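Long-range contact in interleukin-15 receptor alpha chain (Mus musculus, PDB 2PSM), which probably serves as the high-affinity receptor subunit for interleukin-15, binding the cytokine through its sushi domain: residues E18-R23 and L69-D74. Residues are numbered along the deposited sequence; the frame is centred on the assembly and turned at random.
Sequences EHADIR and LKCIRD
The backbone O of Glu18 and the backbone N of Cys71 are joined through one water, which donates to Glu18 O at 2.8 Å and accepts from Cys71 N at the same length. The pair illustrates how two chain segments can be tied polar to polar without a direct hydrogen bond between them. Beside this bridge the half-cystine does most of the packing. Its SG, anti to its own carbonyl carbon (chi1 -67°), lies 3.6 Å from the CB of Ala20. Its CB packs against the backbone and side chain at Glu18-His19, meeting Glu18 O and the CB of His19. The carbonyl O of His19 sits beside the CB-SG bond of Cys71, 3.6 Å from each of these two atoms. Ala20 extends the apolar patch, its methyl meeting the CD2 branch of Leu69 at 4.0 Å.

The His19 ring stands beside the second segment, with Cys71 O at its edge, near the ring plane but 3.8 Å from ND1. Over the centre of one ring face lies Glu18 CG, and the ring stacks as well with Phe41. The opposite charges of Glu18 OE1 and Lys70 NZ may attract weakly across 5.3 Å, although they form no salt bridge. Neighbouring strands frame the contact: 20-21 pairs with 32-37, and 71-73 with 41-43. Cys71 is bonded to Cys37, so the contact packs the loop leading into edge strand 20-21, and the first residue of that strand, against one of the two disulfides that define the sushi (SCR) fold.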
ATOM      1  N   GLU B  18       2.935 -18.789   4.657  1.00 32.03           N
ATOM      2  CA  GLU B  18       3.797 -19.001   5.821  1.00 32.57           C
ATOM      3  C   GLU B  18       3.666 -17.906   6.890  1.00 31.40           C
ATOM      4  O   GLU B  18       3.771 -16.710   6.594  1.00 30.48           O
ATOM      5  CB  GLU B  18       5.263 -19.121   5.375  1.00 35.99           C
ATOM      6  CG  GLU B  18       6.231 -19.397   6.522  1.00 41.25           C
ATOM      7  CD  GLU B  18       7.668 -19.623   6.066  1.00 42.62           C
ATOM      8  OE1 GLU B  18       8.194 -18.799   5.285  1.00 44.60           O
ATOM      9  OE2 GLU B  18       8.281 -20.622   6.504  1.00 45.86           O
ATOM     10  N   HIS B  19       3.430 -18.329   8.132  1.00 30.06           N
ATOM     11  CA  HIS B  19       3.293 -17.421   9.273  1.00 27.84           C
ATOM     12  C   HIS B  19       2.010 -16.599   9.195  1.00 28.18           C
ATOM     13  O   HIS B  19       1.939 -15.471   9.689  1.00 27.65           O
ATOM     14  CB  HIS B  19       4.511 -16.493   9.350  1.00 25.44           C
ATOM     15  CG  HIS B  19       5.808 -17.222   9.512  1.00 27.90           C
ATOM     16  ND1 HIS B  19       6.980 -16.800   8.919  1.00 30.26           N
ATOM     17  CD2 HIS B  19       6.115 -18.351  10.192  1.00 26.98           C
ATOM     18  CE1 HIS B  19       7.953 -17.641   9.225  1.00 28.08           C
ATOM     19  NE2 HIS B  19       7.454 -18.591   9.996  1.00 31.21           N
ATOM     20  N   ALA B  20       0.989 -17.185   8.585  1.00 28.79           N
ATOM     21  CA  ALA B  20      -0.291 -16.518   8.436  1.00 27.73           C
ATOM     22  C   ALA B  20      -1.399 -17.550   8.451  1.00 28.67           C
ATOM     23  O   ALA B  20      -1.172 -18.723   8.158  1.00 26.49           O
ATOM     24  CB  ALA B  20      -0.325 -15.747   7.122  1.00 27.04           C
ATOM     25  N   ASP B  21      -2.599 -17.100   8.794  1.00 27.84           N
ATOM     26  CA  ASP B  21      -3.771 -17.958   8.821  1.00 31.00           C
ATOM     27  C   ASP B  21      -4.895 -17.184   8.139  1.00 33.12           C
ATOM     28  O   ASP B  21      -4.792 -15.970   7.926  1.00 31.37           O
ATOM     29  CB  ASP B  21      -4.166 -18.289  10.269  1.00 32.94           C
ATOM     30  N   ILE B  22      -5.963 -17.888   7.794  1.00 31.12           N
ATOM     31  CA  ILE B  22      -7.099 -17.248   7.162  1.00 32.27           C
ATOM     32  C   ILE B  22      -8.377 -18.013   7.463  1.00 33.84           C
ATOM     33  O   ILE B  22      -8.401 -19.244   7.454  1.00 33.42           O
ATOM     34  CB  ILE B  22      -6.912 -17.141   5.631  1.00 31.27           C
ATOM     35  CG1 ILE B  22      -8.077 -16.360   5.021  1.00 30.97           C
ATOM     36  CG2 ILE B  22      -6.795 -18.529   5.018  1.00 30.87           C
ATOM     37  CD1 ILE B  22      -7.885 -16.008   3.550  1.00 31.45           C
ATOM     38  N   ARG B  23      -9.430 -17.263   7.760  1.00 36.10           N
ATOM     39  CA  ARG B  23     -10.738 -17.827   8.048  1.00 36.70           C
ATOM     40  C   ARG B  23     -11.684 -17.213   7.027  1.00 35.02           C
ATOM     41  O   ARG B  23     -12.146 -16.085   7.191  1.00 37.30           O
ATOM     42  CB  ARG B  23     -11.169 -17.465   9.462  1.00 35.63           C
ATOM     43  N   LEU B  69       1.043 -11.534  -0.232  1.00 22.66           N
ATOM     44  CA  LEU B  69       1.389 -11.468   1.178  1.00 23.86           C
ATOM     45  C   LEU B  69       2.708 -12.102   1.588  1.00 26.35           C
ATOM     46  O   LEU B  69       3.074 -13.189   1.144  1.00 25.92           O
ATOM     47  CB  LEU B  69       0.289 -12.099   2.032  1.00 24.56           C
ATOM     48  CG  LEU B  69       0.608 -12.104   3.536  1.00 22.33           C
ATOM     49  CD1 LEU B  69       0.696 -10.658   4.042  1.00 22.07           C
ATOM     50  CD2 LEU B  69      -0.465 -12.883   4.292  1.00 19.19           C
ATOM     51  N   LYS B  70       3.395 -11.408   2.479  1.00 27.88           N
ATOM     52  CA  LYS B  70       4.653 -11.867   3.033  1.00 31.35           C
ATOM     53  C   LYS B  70       4.612 -11.446   4.499  1.00 31.68           C
ATOM     54  O   LYS B  70       4.506 -10.256   4.807  1.00 32.50           O
ATOM     55  CB  LYS B  70       5.820 -11.206   2.307  1.00 32.97           C
ATOM     56  CG  LYS B  70       7.160 -11.299   3.006  1.00 40.99           C
ATOM     57  CD  LYS B  70       7.726 -12.708   3.018  1.00 42.30           C
ATOM     58  CE  LYS B  70       9.142 -12.706   3.576  1.00 42.22           C
ATOM     59  NZ  LYS B  70       9.763 -14.060   3.512  1.00 46.75           N
ATOM     60  N   CYS B  71       4.652 -12.427   5.400  1.00 32.36           N
ATOM     61  CA  CYS B  71       4.629 -12.143   6.827  1.00 29.30           C
ATOM     62  C   CYS B  71       6.032 -12.285   7.400  1.00 30.18           C
ATOM     63  O   CYS B  71       6.599 -13.384   7.416  1.00 30.04           O
ATOM     64  CB  CYS B  71       3.688 -13.099   7.554  1.00 27.63           C
ATOM     65  SG  CYS B  71       1.921 -12.926   7.166  1.00 31.47           S
ATOM     66  N   ILE B  72       6.589 -11.174   7.873  1.00 28.06           N
ATOM     67  CA  ILE B  72       7.928 -11.181   8.442  1.00 29.28           C
ATOM     68  C   ILE B  72       7.911 -10.947   9.953  1.00 31.03           C
ATOM     69  O   ILE B  72       6.914 -10.492  10.519  1.00 28.31           O
ATOM     70  CB  ILE B  72       8.814 -10.093   7.799  1.00 28.53           C
ATOM     71  CG1 ILE B  72       8.245  -8.706   8.110  1.00 27.54           C
ATOM     72  CG2 ILE B  72       8.892 -10.313   6.290  1.00 27.74           C
ATOM     73  CD1 ILE B  72       9.211  -7.553   7.835  1.00 26.90           C
ATOM     74  N   ARG B  73       9.032 -11.254  10.596  1.00 32.74           N
ATOM     75  CA  ARG B  73       9.166 -11.074  12.031  1.00 34.40           C
ATOM     76  C   ARG B  73       8.956  -9.620  12.417  1.00 34.75           C
ATOM     77  O   ARG B  73       9.592  -8.723  11.864  1.00 34.33           O
ATOM     78  CB  ARG B  73      10.551 -11.522  12.491  1.00 36.19           C
ATOM     79  CG  ARG B  73      10.790 -13.013  12.344  1.00 41.78           C
ATOM     80  CD  ARG B  73      12.137 -13.418  12.916  1.00 46.13           C
ATOM     81  NE  ARG B  73      12.322 -14.865  12.869  1.00 49.09           N
ATOM     82  CZ  ARG B  73      13.389 -15.500  13.344  1.00 51.39           C
ATOM     83  NH1 ARG B  73      14.375 -14.815  13.908  1.00 51.38           N
ATOM     84  NH2 ARG B  73      13.467 -16.822  13.260  1.00 53.03           N
ATOM     85  N   ASP B  74       8.051  -9.398  13.362  1.00 34.98           N
ATOM     86  CA  ASP B  74       7.759  -8.058  13.855  1.00 37.20           C
ATOM     87  C   ASP B  74       9.094  -7.410  14.233  1.00 39.08           C
ATOM     88  O   ASP B  74       9.793  -7.898  15.116  1.00 39.23           O
ATOM     89  CB  ASP B  74       6.864  -8.154  15.091  1.00 37.75           C
ATOM     90  CG  ASP B  74       6.400  -6.802  15.582  1.00 39.84           C
ATOM     91  OD1 ASP B  74       7.144  -5.814  15.407  1.00 40.88           O
ATOM     92  OD2 ASP B  74       5.291  -6.731  16.151  1.00 40.28           O
TER
HETATM   93  O   HOH W   1       5.013 -15.128   4.690  1.00 27.06           O